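PDB 7L32: MPT synthase subunit 2 from Burkholderia ambifaria, which probably serves as the catalytic large subunit of molybdopterin synthase, transferring sulfur to precursor Z to build the dithiolene of molybdopterin during molybdenum cofactor synthesis. Local coordinates for residues Arg13-Phe19 against Ile88-Val92; Ile35-Phe41 against Val104-His110; Met65-Leu70 against Glu128-Trp132; Arg80-Val86 against Ala116-Val121; Ile101-Ala105 against Val121-Lys126. All blocks are in the same frame, centred on the assembly; numbering follows the deposited sequence.

Interaction 1. Residues Arg13-Phe19 against Ile88-Val92; sequences RIQTDDF and IVHRV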
# COMPACT_ATOMS: atom_id res chain seq x y z
N ARG A 13 -5.21 1.61 16.71
CA ARG A 13 -4.44 2.13 17.84
C ARG A 13 -3.99 3.56 17.58
O ARG A 13 -3.62 3.92 16.46
CB ARG A 13 -3.19 1.26 18.06
CG ARG A 13 -2.88 0.88 19.46
CD ARG A 13 -1.97 -0.35 19.44
NE ARG A 13 -0.70 -0.11 18.77
CZ ARG A 13 -0.21 -0.89 17.81
NH1 ARG A 13 -0.88 -1.95 17.37
NH2 ARG A 13 0.99 -0.61 17.30
N ILE A 14 -4.00 4.37 18.64
CA ILE A 14 -3.40 5.70 18.66
C ILE A 14 -2.31 5.68 19.73
O ILE A 14 -2.57 5.29 20.87
CB ILE A 14 -4.44 6.80 18.96
CG1 ILE A 14 -5.44 6.91 17.80
CG2 ILE A 14 -3.75 8.14 19.21
CD1 ILE A 14 -6.73 7.60 18.17
N GLN A 15 -1.11 6.14 19.37
CA GLN A 15 0.03 6.03 20.28
C GLN A 15 1.01 7.17 20.01
O GLN A 15 1.01 7.77 18.93
CB GLN A 15 0.74 4.69 20.12
CG GLN A 15 1.39 4.51 18.74
CD GLN A 15 1.88 3.09 18.49
OE1 GLN A 15 1.18 2.12 18.78
NE2 GLN A 15 3.10 2.97 17.98
N THR A 16 1.88 7.42 20.98
CA THR A 16 2.97 8.37 20.76
C THR A 16 4.22 7.68 20.21
O THR A 16 4.95 8.30 19.42
CB THR A 16 3.35 9.11 22.06
OG1 THR A 16 3.79 8.17 23.05
CG2 THR A 16 2.17 9.94 22.60
N ASP A 17 4.47 6.44 20.60
CA ASP A 17 5.63 5.72 20.12
C ASP A 17 5.56 5.54 18.60
O ASP A 17 4.48 5.51 18.00
CB ASP A 17 5.74 4.34 20.77
CG ASP A 17 6.22 4.39 22.20
OD1 ASP A 17 6.87 5.38 22.61
OD2 ASP A 17 5.96 3.40 22.92
N ASP A 18 6.72 5.41 17.99
CA ASP A 18 6.75 5.08 16.57
C ASP A 18 6.31 3.63 16.36
O ASP A 18 6.31 2.82 17.29
CB ASP A 18 8.14 5.32 15.99
CG ASP A 18 8.12 5.53 14.49
OD1 ASP A 18 7.01 5.54 13.89
OD2 ASP A 18 9.21 5.67 13.91
N PHE A 19 5.91 3.31 15.13
CA PHE A 19 5.46 1.96 14.80
C PHE A 19 6.43 1.31 13.82
O PHE A 19 7.24 1.97 13.17
CB PHE A 19 4.02 1.95 14.24
CG PHE A 19 3.79 2.89 13.07
CD1 PHE A 19 4.16 2.52 11.77
CD2 PHE A 19 3.17 4.12 13.25
CE1 PHE A 19 3.95 3.38 10.70
CE2 PHE A 19 2.94 4.98 12.18
CZ PHE A 19 3.34 4.61 10.89
N ILE A 88 -5.03 -0.07 11.65
CA ILE A 88 -4.71 1.35 11.63
C ILE A 88 -3.88 1.67 12.86
O ILE A 88 -4.27 1.31 13.98
CB ILE A 88 -5.98 2.24 11.62
CG1 ILE A 88 -6.93 1.86 10.47
CG2 ILE A 88 -5.58 3.76 11.57
CD1 ILE A 88 -8.35 2.48 10.60
N VAL A 89 -2.73 2.32 12.66
CA VAL A 89 -1.96 2.89 13.77
C VAL A 89 -1.72 4.36 13.46
O VAL A 89 -1.17 4.69 12.40
CB VAL A 89 -0.62 2.17 13.99
CG1 VAL A 89 0.11 2.76 15.24
CG2 VAL A 89 -0.81 0.65 14.14
N HIS A 90 -2.14 5.25 14.36
CA HIS A 90 -1.93 6.68 14.14
C HIS A 90 -1.15 7.24 15.32
O HIS A 90 -1.41 6.89 16.47
CB HIS A 90 -3.27 7.41 13.98
CG HIS A 90 -3.17 8.70 13.21
ND1 HIS A 90 -2.39 9.76 13.63
CD2 HIS A 90 -3.79 9.11 12.08
CE1 HIS A 90 -2.52 10.76 12.78
NE2 HIS A 90 -3.36 10.40 11.83
N ARG A 91 -0.16 8.08 15.03
CA ARG A 91 0.63 8.67 16.11
C ARG A 91 0.07 10.03 16.49
O ARG A 91 -0.63 10.69 15.72
CB ARG A 91 2.09 8.80 15.71
CG ARG A 91 2.76 7.45 15.46
CD ARG A 91 4.21 7.64 15.08
NE ARG A 91 5.02 8.09 16.20
CZ ARG A 91 6.20 8.68 16.09
NH1 ARG A 91 6.72 8.95 14.90
NH2 ARG A 91 6.87 9.01 17.19
N VAL A 92 0.40 10.45 17.72
CA VAL A 92 0.12 11.79 18.23
C VAL A 92 1.36 12.29 18.95
O VAL A 92 2.34 11.55 19.14
CB VAL A 92 -1.11 11.82 19.16
CG1 VAL A 92 -2.39 11.56 18.37
CG2 VAL A 92 -0.97 10.81 20.29
O HOH W 1 4.99 11.07 19.54

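Interaction 2. Residues Ile35-Phe41 against Val104-His110; sequences IGALACF and VATVASH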
# COMPACT_ATOMS: atom_id res chain seq x y z
N ILE A 35 -5.81 -15.48 3.34
CA ILE A 35 -5.80 -14.50 2.26
C ILE A 35 -4.44 -13.82 2.26
O ILE A 35 -3.82 -13.67 3.32
CB ILE A 35 -6.96 -13.48 2.37
CG1 ILE A 35 -7.00 -12.82 3.77
CG2 ILE A 35 -8.30 -14.16 2.07
CD1 ILE A 35 -8.15 -11.84 3.91
N GLY A 36 -3.97 -13.44 1.07
CA GLY A 36 -2.61 -12.97 0.92
C GLY A 36 -2.32 -11.65 0.20
O GLY A 36 -1.14 -11.35 -0.02
N ALA A 37 -3.32 -10.88 -0.21
CA ALA A 37 -3.07 -9.62 -0.91
C ALA A 37 -3.08 -8.52 0.13
O ALA A 37 -4.10 -8.32 0.79
CB ALA A 37 -4.15 -9.36 -1.97
N LEU A 38 -1.95 -7.83 0.30
CA LEU A 38 -1.84 -6.83 1.37
C LEU A 38 -1.50 -5.47 0.78
O LEU A 38 -0.50 -5.33 0.08
CB LEU A 38 -0.78 -7.29 2.39
CG LEU A 38 -0.56 -6.35 3.58
CD1 LEU A 38 -0.48 -7.14 4.89
CD2 LEU A 38 0.76 -5.69 3.31
N ALA A 39 -2.33 -4.47 1.06
CA ALA A 39 -2.05 -3.10 0.64
C ALA A 39 -1.79 -2.26 1.88
O ALA A 39 -2.49 -2.41 2.89
CB ALA A 39 -3.21 -2.49 -0.15
N CYS A 40 -0.81 -1.37 1.81
CA CYS A 40 -0.57 -0.52 2.97
C CYS A 40 -0.24 0.90 2.53
O CYS A 40 0.11 1.18 1.37
CB CYS A 40 0.53 -1.10 3.88
SG CYS A 40 2.11 -1.40 3.09
N PHE A 41 -0.43 1.81 3.47
CA PHE A 41 -0.10 3.20 3.24
C PHE A 41 0.59 3.70 4.49
O PHE A 41 0.15 3.40 5.60
CB PHE A 41 -1.33 4.08 2.94
CG PHE A 41 -0.96 5.54 2.73
CD1 PHE A 41 -0.58 6.00 1.47
CD2 PHE A 41 -0.95 6.43 3.81
CE1 PHE A 41 -0.20 7.33 1.29
CE2 PHE A 41 -0.59 7.77 3.63
CZ PHE A 41 -0.22 8.22 2.38
N VAL A 104 -1.93 2.57 7.47
CA VAL A 104 -3.15 1.79 7.27
C VAL A 104 -2.75 0.58 6.44
O VAL A 104 -2.05 0.73 5.44
CB VAL A 104 -4.24 2.59 6.54
CG1 VAL A 104 -5.43 1.66 6.20
CG2 VAL A 104 -4.72 3.77 7.44
N ALA A 105 -3.13 -0.61 6.89
CA ALA A 105 -2.88 -1.84 6.13
C ALA A 105 -4.18 -2.62 6.00
O ALA A 105 -4.96 -2.71 6.96
CB ALA A 105 -1.82 -2.70 6.83
N THR A 106 -4.43 -3.18 4.81
CA THR A 106 -5.60 -4.01 4.58
C THR A 106 -5.15 -5.30 3.92
O THR A 106 -4.14 -5.33 3.22
CB THR A 106 -6.66 -3.33 3.70
OG1 THR A 106 -6.12 -3.08 2.38
CG2 THR A 106 -7.16 -2.00 4.32
N VAL A 107 -5.89 -6.38 4.17
CA VAL A 107 -5.61 -7.65 3.51
C VAL A 107 -6.92 -8.17 2.93
O VAL A 107 -8.00 -7.94 3.48
CB VAL A 107 -4.96 -8.68 4.46
CG1 VAL A 107 -5.84 -9.00 5.69
CG2 VAL A 107 -4.59 -9.97 3.72
N ALA A 108 -6.81 -8.84 1.78
CA ALA A 108 -7.95 -9.40 1.09
C ALA A 108 -7.48 -10.60 0.29
O ALA A 108 -6.29 -10.86 0.14
CB ALA A 108 -8.60 -8.35 0.17
N SER A 109 -8.44 -11.33 -0.26
CA SER A 109 -8.07 -12.44 -1.13
C SER A 109 -7.43 -11.94 -2.43
O SER A 109 -6.60 -12.64 -3.02
CB SER A 109 -9.29 -13.32 -1.42
OG SER A 109 -10.26 -12.61 -2.16
N HIS A 110 -7.81 -10.75 -2.89
CA HIS A 110 -7.32 -10.23 -4.17
C HIS A 110 -6.97 -8.75 -4.05
O HIS A 110 -7.50 -8.02 -3.20
CB HIS A 110 -8.35 -10.50 -5.27
CG HIS A 110 -8.65 -11.96 -5.46
ND1 HIS A 110 -9.77 -12.58 -4.94
CD2 HIS A 110 -7.95 -12.94 -6.10
CE1 HIS A 110 -9.76 -13.86 -5.26
NE2 HIS A 110 -8.67 -14.11 -5.96
O HOH W 2 -4.94 -14.01 -1.41

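Interaction 3. Residues Met65-Leu70 against Glu128-Trp132; sequences MTEKAL and EAPFW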
# COMPACT_ATOMS: atom_id res chain seq x y z
N MET A 65 -12.88 9.14 21.77
CA MET A 65 -13.64 9.61 20.61
C MET A 65 -12.93 9.29 19.29
O MET A 65 -13.54 8.76 18.35
CB MET A 65 -13.86 11.12 20.76
CG MET A 65 -14.43 11.85 19.55
SD MET A 65 -16.24 12.01 19.62
CE MET A 65 -16.44 13.06 21.06
N THR A 66 -11.65 9.62 19.20
CA THR A 66 -10.96 9.41 17.93
C THR A 66 -10.85 7.93 17.61
O THR A 66 -11.06 7.53 16.46
CB THR A 66 -9.58 10.08 17.95
OG1 THR A 66 -9.73 11.48 18.25
CG2 THR A 66 -8.89 9.95 16.55
N GLU A 67 -10.54 7.09 18.60
CA GLU A 67 -10.47 5.64 18.36
C GLU A 67 -11.81 5.11 17.85
O GLU A 67 -11.85 4.32 16.90
CB GLU A 67 -10.06 4.90 19.63
CG GLU A 67 -8.59 5.05 20.01
CD GLU A 67 -8.32 6.18 21.01
OE1 GLU A 67 -9.14 7.12 21.14
OE2 GLU A 67 -7.26 6.12 21.67
N LYS A 68 -12.92 5.54 18.46
CA LYS A 68 -14.23 5.08 18.01
C LYS A 68 -14.50 5.49 16.57
O LYS A 68 -15.10 4.72 15.80
CB LYS A 68 -15.32 5.59 18.95
CG LYS A 68 -15.38 4.79 20.24
CD LYS A 68 -16.43 5.31 21.21
CE LYS A 68 -16.28 4.67 22.58
NZ LYS A 68 -15.16 5.26 23.37
N ALA A 69 -14.07 6.69 16.17
CA ALA A 69 -14.24 7.11 14.78
C ALA A 69 -13.43 6.22 13.84
O ALA A 69 -13.89 5.84 12.75
CB ALA A 69 -13.82 8.57 14.61
N LEU A 70 -12.20 5.88 14.24
CA LEU A 70 -11.38 5.00 13.41
C LEU A 70 -12.01 3.61 13.30
O LEU A 70 -11.96 2.98 12.23
CB LEU A 70 -9.96 4.92 13.97
CG LEU A 70 -9.13 6.21 13.95
CD1 LEU A 70 -7.80 5.98 14.66
CD2 LEU A 70 -8.91 6.73 12.51
N GLU A 128 -12.38 12.76 8.27
CA GLU A 128 -13.35 12.66 9.36
C GLU A 128 -12.80 12.34 10.75
O GLU A 128 -13.50 12.60 11.73
CB GLU A 128 -14.45 11.64 9.02
CG GLU A 128 -15.32 12.04 7.83
CD GLU A 128 -16.04 13.36 8.03
OE1 GLU A 128 -16.53 13.62 9.16
OE2 GLU A 128 -16.12 14.15 7.06
N ALA A 129 -11.62 11.76 10.88
CA ALA A 129 -11.14 11.38 12.21
C ALA A 129 -10.75 12.62 13.02
O ALA A 129 -10.00 13.47 12.51
CB ALA A 129 -9.94 10.42 12.12
N PRO A 130 -11.23 12.77 14.26
CA PRO A 130 -10.93 13.98 15.04
C PRO A 130 -9.49 14.08 15.52
O PRO A 130 -9.08 13.37 16.44
CB PRO A 130 -11.89 13.89 16.24
CG PRO A 130 -12.93 12.89 15.83
CD PRO A 130 -12.23 11.92 14.93
N PHE A 131 -8.74 14.98 14.90
CA PHE A 131 -7.38 15.32 15.30
C PHE A 131 -7.24 16.83 15.26
O PHE A 131 -7.95 17.49 14.49
CB PHE A 131 -6.31 14.72 14.37
CG PHE A 131 -6.13 13.24 14.54
CD1 PHE A 131 -5.31 12.73 15.54
CD2 PHE A 131 -6.78 12.35 13.69
CE1 PHE A 131 -5.14 11.36 15.69
CE2 PHE A 131 -6.63 10.99 13.84
CZ PHE A 131 -5.80 10.49 14.84
N TRP A 132 -6.30 17.36 16.06
CA TRP A 132 -6.04 18.79 16.14
C TRP A 132 -4.54 19.04 16.06
O TRP A 132 -3.75 18.27 16.61
CB TRP A 132 -6.58 19.40 17.45
CG TRP A 132 -8.09 19.45 17.50
CD1 TRP A 132 -8.87 20.54 17.23
CD2 TRP A 132 -8.99 18.37 17.80
NE1 TRP A 132 -10.21 20.21 17.37
CE2 TRP A 132 -10.30 18.89 17.72
CE3 TRP A 132 -8.82 17.02 18.15
CZ2 TRP A 132 -11.44 18.10 17.97
CZ3 TRP A 132 -9.95 16.24 18.39
CH2 TRP A 132 -11.24 16.78 18.30

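Interaction 4. Residues Arg80-Val86 against Ala116-Val121; sequences RWPGIDV and ASCEFV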
# COMPACT_ATOMS: atom_id res chain seq x y z
N ARG A 80 -18.33 -2.51 2.93
CA ARG A 80 -18.25 -2.30 1.49
C ARG A 80 -17.49 -3.43 0.80
O ARG A 80 -17.83 -3.81 -0.33
CB ARG A 80 -17.57 -0.97 1.18
CG ARG A 80 -18.42 0.27 1.50
CD ARG A 80 -17.58 1.55 1.42
NE ARG A 80 -18.37 2.75 1.67
CZ ARG A 80 -18.56 3.72 0.79
NH1 ARG A 80 -18.01 3.68 -0.42
NH2 ARG A 80 -19.29 4.78 1.14
N TRP A 81 -16.47 -3.98 1.45
CA TRP A 81 -15.63 -5.05 0.88
C TRP A 81 -15.63 -6.20 1.87
O TRP A 81 -14.70 -6.36 2.67
CB TRP A 81 -14.20 -4.56 0.59
CG TRP A 81 -14.14 -3.50 -0.48
CD1 TRP A 81 -14.16 -3.70 -1.85
CD2 TRP A 81 -14.07 -2.08 -0.28
NE1 TRP A 81 -14.11 -2.48 -2.50
CE2 TRP A 81 -14.05 -1.48 -1.56
CE3 TRP A 81 -14.04 -1.27 0.87
CZ2 TRP A 81 -14.00 -0.08 -1.73
CZ3 TRP A 81 -13.97 0.12 0.70
CH2 TRP A 81 -13.96 0.70 -0.59
N PRO A 82 -16.68 -7.02 1.86
CA PRO A 82 -16.73 -8.16 2.79
C PRO A 82 -15.51 -9.06 2.60
O PRO A 82 -15.05 -9.26 1.47
CB PRO A 82 -18.03 -8.88 2.40
CG PRO A 82 -18.89 -7.78 1.81
CD PRO A 82 -17.93 -6.88 1.08
N GLY A 83 -14.96 -9.54 3.71
CA GLY A 83 -13.82 -10.43 3.68
C GLY A 83 -12.46 -9.78 3.86
O GLY A 83 -11.45 -10.49 3.90
N ILE A 84 -12.38 -8.45 3.92
CA ILE A 84 -11.11 -7.77 4.17
C ILE A 84 -10.84 -7.75 5.67
O ILE A 84 -11.74 -8.04 6.48
CB ILE A 84 -11.07 -6.34 3.60
CG1 ILE A 84 -12.06 -5.44 4.36
CG2 ILE A 84 -11.36 -6.33 2.09
CD1 ILE A 84 -11.82 -3.93 4.13
N ASP A 85 -9.61 -7.44 6.06
CA ASP A 85 -9.29 -7.05 7.43
C ASP A 85 -8.43 -5.80 7.34
O ASP A 85 -7.77 -5.55 6.31
CB ASP A 85 -8.56 -8.17 8.21
CG ASP A 85 -8.65 -8.00 9.73
OD1 ASP A 85 -9.37 -7.08 10.21
OD2 ASP A 85 -7.99 -8.79 10.45
N VAL A 86 -8.48 -4.98 8.40
CA VAL A 86 -7.95 -3.62 8.41
C VAL A 86 -7.15 -3.40 9.69
O VAL A 86 -7.62 -3.75 10.78
CB VAL A 86 -9.08 -2.55 8.36
CG1 VAL A 86 -8.50 -1.12 8.39
CG2 VAL A 86 -10.02 -2.76 7.19
N ALA A 116 -8.52 -0.82 -2.82
CA ALA A 116 -9.68 0.08 -2.70
C ALA A 116 -9.98 0.36 -1.24
O ALA A 116 -10.23 1.51 -0.84
CB ALA A 116 -10.90 -0.53 -3.39
N SER A 117 -9.98 -0.68 -0.41
CA SER A 117 -10.31 -0.49 1.00
C SER A 117 -9.24 0.33 1.71
O SER A 117 -9.57 1.15 2.59
CB SER A 117 -10.52 -1.85 1.70
OG SER A 117 -9.35 -2.67 1.67
N CYS A 118 -7.97 0.13 1.36
CA CYS A 118 -6.91 0.91 2.00
C CYS A 118 -7.04 2.39 1.67
O CYS A 118 -6.93 3.25 2.56
CB CYS A 118 -5.54 0.38 1.57
SG CYS A 118 -4.16 1.03 2.53
N GLU A 119 -7.30 2.71 0.40
CA GLU A 119 -7.47 4.12 0.03
C GLU A 119 -8.74 4.70 0.65
O GLU A 119 -8.74 5.86 1.10
CB GLU A 119 -7.50 4.28 -1.49
CG GLU A 119 -7.61 5.71 -1.93
CD GLU A 119 -7.19 5.94 -3.40
OE1 GLU A 119 -7.21 4.99 -4.21
OE2 GLU A 119 -6.80 7.08 -3.70
N PHE A 120 -9.82 3.93 0.66
CA PHE A 120 -11.06 4.39 1.30
C PHE A 120 -10.82 4.74 2.77
O PHE A 120 -11.27 5.80 3.26
CB PHE A 120 -12.15 3.32 1.16
CG PHE A 120 -13.40 3.63 1.96
CD1 PHE A 120 -14.39 4.44 1.44
CD2 PHE A 120 -13.58 3.08 3.24
CE1 PHE A 120 -15.54 4.78 2.20
CE2 PHE A 120 -14.71 3.40 3.99
CZ PHE A 120 -15.71 4.24 3.48
N VAL A 121 -10.14 3.86 3.50
CA VAL A 121 -9.88 4.11 4.92
C VAL A 121 -9.05 5.38 5.09
O VAL A 121 -9.33 6.20 5.97
CB VAL A 121 -9.21 2.89 5.59
CG1 VAL A 121 -8.71 3.24 7.02
CG2 VAL A 121 -10.19 1.68 5.67

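Interaction 5. Residues Ile101-Ala105 against Val121-Lys126; sequences IVMVA and VMDYLK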
# COMPACT_ATOMS: atom_id res chain seq x y z
N ILE A 101 3.69 9.26 10.53
CA ILE A 101 2.46 9.76 11.17
C ILE A 101 1.44 8.64 11.33
O ILE A 101 0.85 8.46 12.40
CB ILE A 101 1.85 10.92 10.36
CG1 ILE A 101 2.81 12.08 10.22
CG2 ILE A 101 0.54 11.40 10.99
CD1 ILE A 101 2.35 13.07 9.15
N VAL A 102 1.17 7.92 10.26
CA VAL A 102 0.00 7.04 10.23
C VAL A 102 0.33 5.89 9.30
O VAL A 102 1.03 6.07 8.30
CB VAL A 102 -1.25 7.82 9.77
CG1 VAL A 102 -1.01 8.50 8.42
CG2 VAL A 102 -2.49 6.93 9.72
N MET A 103 -0.16 4.70 9.65
CA MET A 103 -0.14 3.59 8.71
C MET A 103 -1.52 2.96 8.67
O MET A 103 -2.21 2.85 9.69
CB MET A 103 0.92 2.53 9.09
CG MET A 103 0.75 1.84 10.43
SD MET A 103 1.51 0.18 10.28
CE MET A 103 0.24 -0.61 9.34
N VAL A 104 -1.93 2.57 7.47
CA VAL A 104 -3.15 1.79 7.27
C VAL A 104 -2.75 0.58 6.44
O VAL A 104 -2.05 0.73 5.44
CB VAL A 104 -4.24 2.59 6.54
CG1 VAL A 104 -5.43 1.66 6.20
CG2 VAL A 104 -4.72 3.77 7.44
N ALA A 105 -3.13 -0.61 6.89
CA ALA A 105 -2.88 -1.84 6.13
C ALA A 105 -4.18 -2.62 6.00
O ALA A 105 -4.96 -2.71 6.96
CB ALA A 105 -1.82 -2.70 6.83
N VAL A 121 -10.14 3.86 3.50
CA VAL A 121 -9.88 4.11 4.92
C VAL A 121 -9.05 5.38 5.09
O VAL A 121 -9.33 6.20 5.97
CB VAL A 121 -9.21 2.89 5.59
CG1 VAL A 121 -8.71 3.24 7.02
CG2 VAL A 121 -10.19 1.68 5.67
N MET A 122 -8.01 5.56 4.25
CA MET A 122 -7.19 6.77 4.35
C MET A 122 -8.00 8.03 4.04
O MET A 122 -7.88 9.04 4.76
CB MET A 122 -5.97 6.70 3.39
CG MET A 122 -4.75 5.93 3.98
SD MET A 122 -4.16 6.66 5.55
CE MET A 122 -3.72 8.30 5.00
N ASP A 123 -8.83 7.99 2.99
CA ASP A 123 -9.66 9.16 2.65
C ASP A 123 -10.60 9.52 3.79
O ASP A 123 -10.75 10.70 4.14
CB ASP A 123 -10.49 8.88 1.39
CG ASP A 123 -9.66 8.93 0.11
OD1 ASP A 123 -8.53 9.47 0.11
OD2 ASP A 123 -10.17 8.41 -0.90
N TYR A 124 -11.27 8.52 4.35
CA TYR A 124 -12.23 8.75 5.44
C TYR A 124 -11.51 9.20 6.71
O TYR A 124 -11.96 10.13 7.40
CB TYR A 124 -13.00 7.43 5.67
CG TYR A 124 -14.33 7.42 6.40
CD1 TYR A 124 -14.80 8.53 7.10
CD2 TYR A 124 -15.07 6.24 6.46
CE1 TYR A 124 -16.01 8.48 7.80
CE2 TYR A 124 -16.29 6.19 7.16
CZ TYR A 124 -16.75 7.31 7.83
OH TYR A 124 -17.95 7.27 8.52
N LEU A 125 -10.37 8.58 7.00
CA LEU A 125 -9.54 9.01 8.13
C LEU A 125 -9.15 10.48 8.00
O LEU A 125 -9.32 11.28 8.95
CB LEU A 125 -8.28 8.12 8.19
CG LEU A 125 -7.26 8.31 9.32
CD1 LEU A 125 -6.47 7.00 9.51
CD2 LEU A 125 -6.27 9.47 9.06
N LYS A 126 -8.61 10.87 6.84
CA LYS A 126 -8.06 12.22 6.68
C LYS A 126 -9.15 13.29 6.71
O LYS A 126 -8.90 14.42 7.14
CB LYS A 126 -7.26 12.30 5.38
CG LYS A 126 -5.90 11.61 5.46
CD LYS A 126 -4.95 12.40 6.40
CE LYS A 126 -3.56 11.76 6.53
NZ LYS A 126 -2.60 12.56 7.42

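Interaction 1. Residues Arg13-Phe19 against Ile88-Val92
R13 pairs with V89, I14 with H90 and Q15 with R91 in a parallel ladder. Its backbone bonds alternate: R13 N gives to I88 O (2.9 Å), H90 N to R13 O, Q15 N to H90 O, and V92 N closes the series on Q15 O.

R91 makes the polar side-chain bonds that cross between the segments. Its chain bends at chi3 (70°), bringing the guanidinium to the turn that follows strand 11-15, where NE (3.2 Å) and NH2 (3.0 Å) hold T16 O in the guanidinium plane. A water also links T16 O to V92 O. D18 packs CA over one guanidinium face; its OD1 stands 3.6 Å from R91 NH1, well out of that plane, a salt bridge of charge alone.

This pairing makes 11-15 an outermost strand, within this chain, of the mixed sheet of the MoaE fold.

The apolar contacts centre on V89. CG2 sits over one face of the R13 guanidinium, whose NE and NH2 both bond Q15 OE1, NH2 also making a salt bridge to E24, and CG1 meets Q15 CD (3.7 Å) and F19 CD2 (3.9 Å). Across the sheet, I14 CG2 touches V92 CG1 at 3.8 Å.

Interaction 2. Residues Ile35-Phe41 against Val104-His110
V104 opens the ladder against F41, its N giving to F41 O (2.9 Å) while its O takes F41 N. A105 comes next, a non-hydrogen-bonded pair with C40, the two CB atoms 4.1 Å apart. T106 exchanges two bonds with A39, the shorter from T106 N to A39 O at 2.8 Å; its OG1 turns to A114 O of helix 111-128.

These antiparallel rungs make 37-44 the last strand of the mixed sheet within the chain. Residues L38 to F41 then pair with a strand of the second subunit, carrying the sheet across the dimer interface, and C40 SG, modelled in two conformers, is joined by a disulfide to C40 of that subunit.

V107 and L38 form the next non-hydrogen-bonded pair. A108 trades bonds with A37, whose N reaches A108 O at 3.0 Å; I35 CB packs on the same A108 O at 3.5 Å. At S109 the strand has ended: CB rests on I35 CG2 (3.7 Å), and a water joins S109 O to G36 N. H110, the N-cap of helix 111-128, brings its carbonyl carbon 3.6 Å from A37 CB.

Interaction 3. Residues Met65-Leu70 against Glu128-Trp132
A69 CB presses on P130 CD at 3.7 Å, the apolar middle of a contact between the first turns of helix 65-80 and the link that leads from helix 111-128 into strand 131-136. In the MoaE fold this link carries the chain from the helix lying on the mixed sheet into the antiparallel sheet. P130 lies along the helix surface: CD faces A69, while CG meets M65 CG at 4.1 Å, the methionine chain crossing the proline ring at about a right angle. Next to A69, L70 CD2 touches CB of A129 (3.9 Å), first to leave the helical geometry of 111-128.

T66 stands between the apolar and polar parts and uses both branches. A chi1 of -56° sets OG1 beside the backbone N and leaves the methyl CG2 anti to that N. CG2 comes over the face of the F131 ring, 4.0 Å from the centroid and 28° off the normal, a CH-pi contact. The F131 ring also stacks with H90 of strand 85-91, so the methyl and the imidazole both help place it.

At the polar edge OG1 is held twice, receiving the backbone N-H of Y62 and donating to P130 O, in the carbonyl plane at 2.7 Å.

Interaction 4. Residues Arg80-Val86 against Ala116-Val121
The end of helix 65-80 and the type II beta turn from W81 to I84 that follows it pack on helix 111-128 through R80, W81 and I84. W81 supplies the broad surface. One face of its indole lies over the backbone of A116 and S117, and R80 CB covers the opposite face. W81 CZ2 touches A116 CB at 3.5 Å, and CH2 reaches F120 CB at 3.6 Å. The six-membered ring turns its edge toward the face of F120 in an offset edge-to-face pair, centroids 5.6 Å apart and planes at 64°.

R80 crosses F120 at about a right angle. Its chain is extended from CG to NE, which carries CD over the phenyl face, 4.1 Å from the centroid, and lays the guanidinium over the ring, the planes 28° apart, with F120 CE1 3.5 Å from R80 CZ. A salt bridge to E76 and a bond to W157 O hold the charged end. Further along the turn, I84 CD1 is tight against S117 CB at 3.5 Å.

V86 CG1, already in the sheet, meets V121 CG2 at 4.3 Å. V121 also packs on I73 and A77 of helix 65-80, which lies beside helix 111-128, and on V104 of strand 100-108.

Interaction 5. Residues Ile101-Ala105 against Val121-Lys126
V104 and M122 make the closest approach: the methionine sulfur SD lies 3.5 Å from V104 CG2, the two side chains running antiparallel alongside each other. M122 gets there by bending at both chi2 (-58°) and chi3 (-61°), which curls the thioether toward V102 and leaves CE 4.4 Å from V102 CG1. The other methyl of V104, CG1, meets V121 CG1 at 3.7 Å. V102 and L125 meet end-on, CG2 to CD1 at 4.0 Å, and L125 CD1 also comes within 4.2 Å of V104 CG2. The contact is apolar except for the amine end of K126, NZ lying a loose 4.5 Å from V102 CG1.

Behind this shell, backbone bonds hold each element in shape. L125 N to V121 O and K126 N to M122 O keep the helix regular, while I101 and V102 form a classic beta bulge in strand 100-108, opposite G43 of strand 37-44.

The segments 101-105 and 121-126 run at 144° to each other, the helix packing on the central part of the mixed sheet near the middle of the chain. V121 also touches I88 of strand 85-91, M122 touches F41 of strand 37-44, and helix 21-30 covers M103 and A105 on the other side of strand 100-108. Beyond M122, D123 makes a salt bridge to R111 of the second subunit.

How the interactions relate
Interactions 1 and 2 build the mixed sheet from its two edges, one parallel and partly exposed, the other antiparallel, buried and continued by the second subunit. Both are governed by backbone bonds, though interaction 1 adds arginine bonds where the strand turns. Interactions 4 and 5 lay successive parts of helix 111-128 on that sheet and share V121: interaction 5, near the chain's centre, is aliphatic, whereas interaction 4, nearer the periphery, brings in aromatic rings and a guanidinium. Interaction 3 takes over where this helix ends and meets interaction 5 through L70 and L125. It also touches interaction 1 and so joins the mixed and antiparallel sheets.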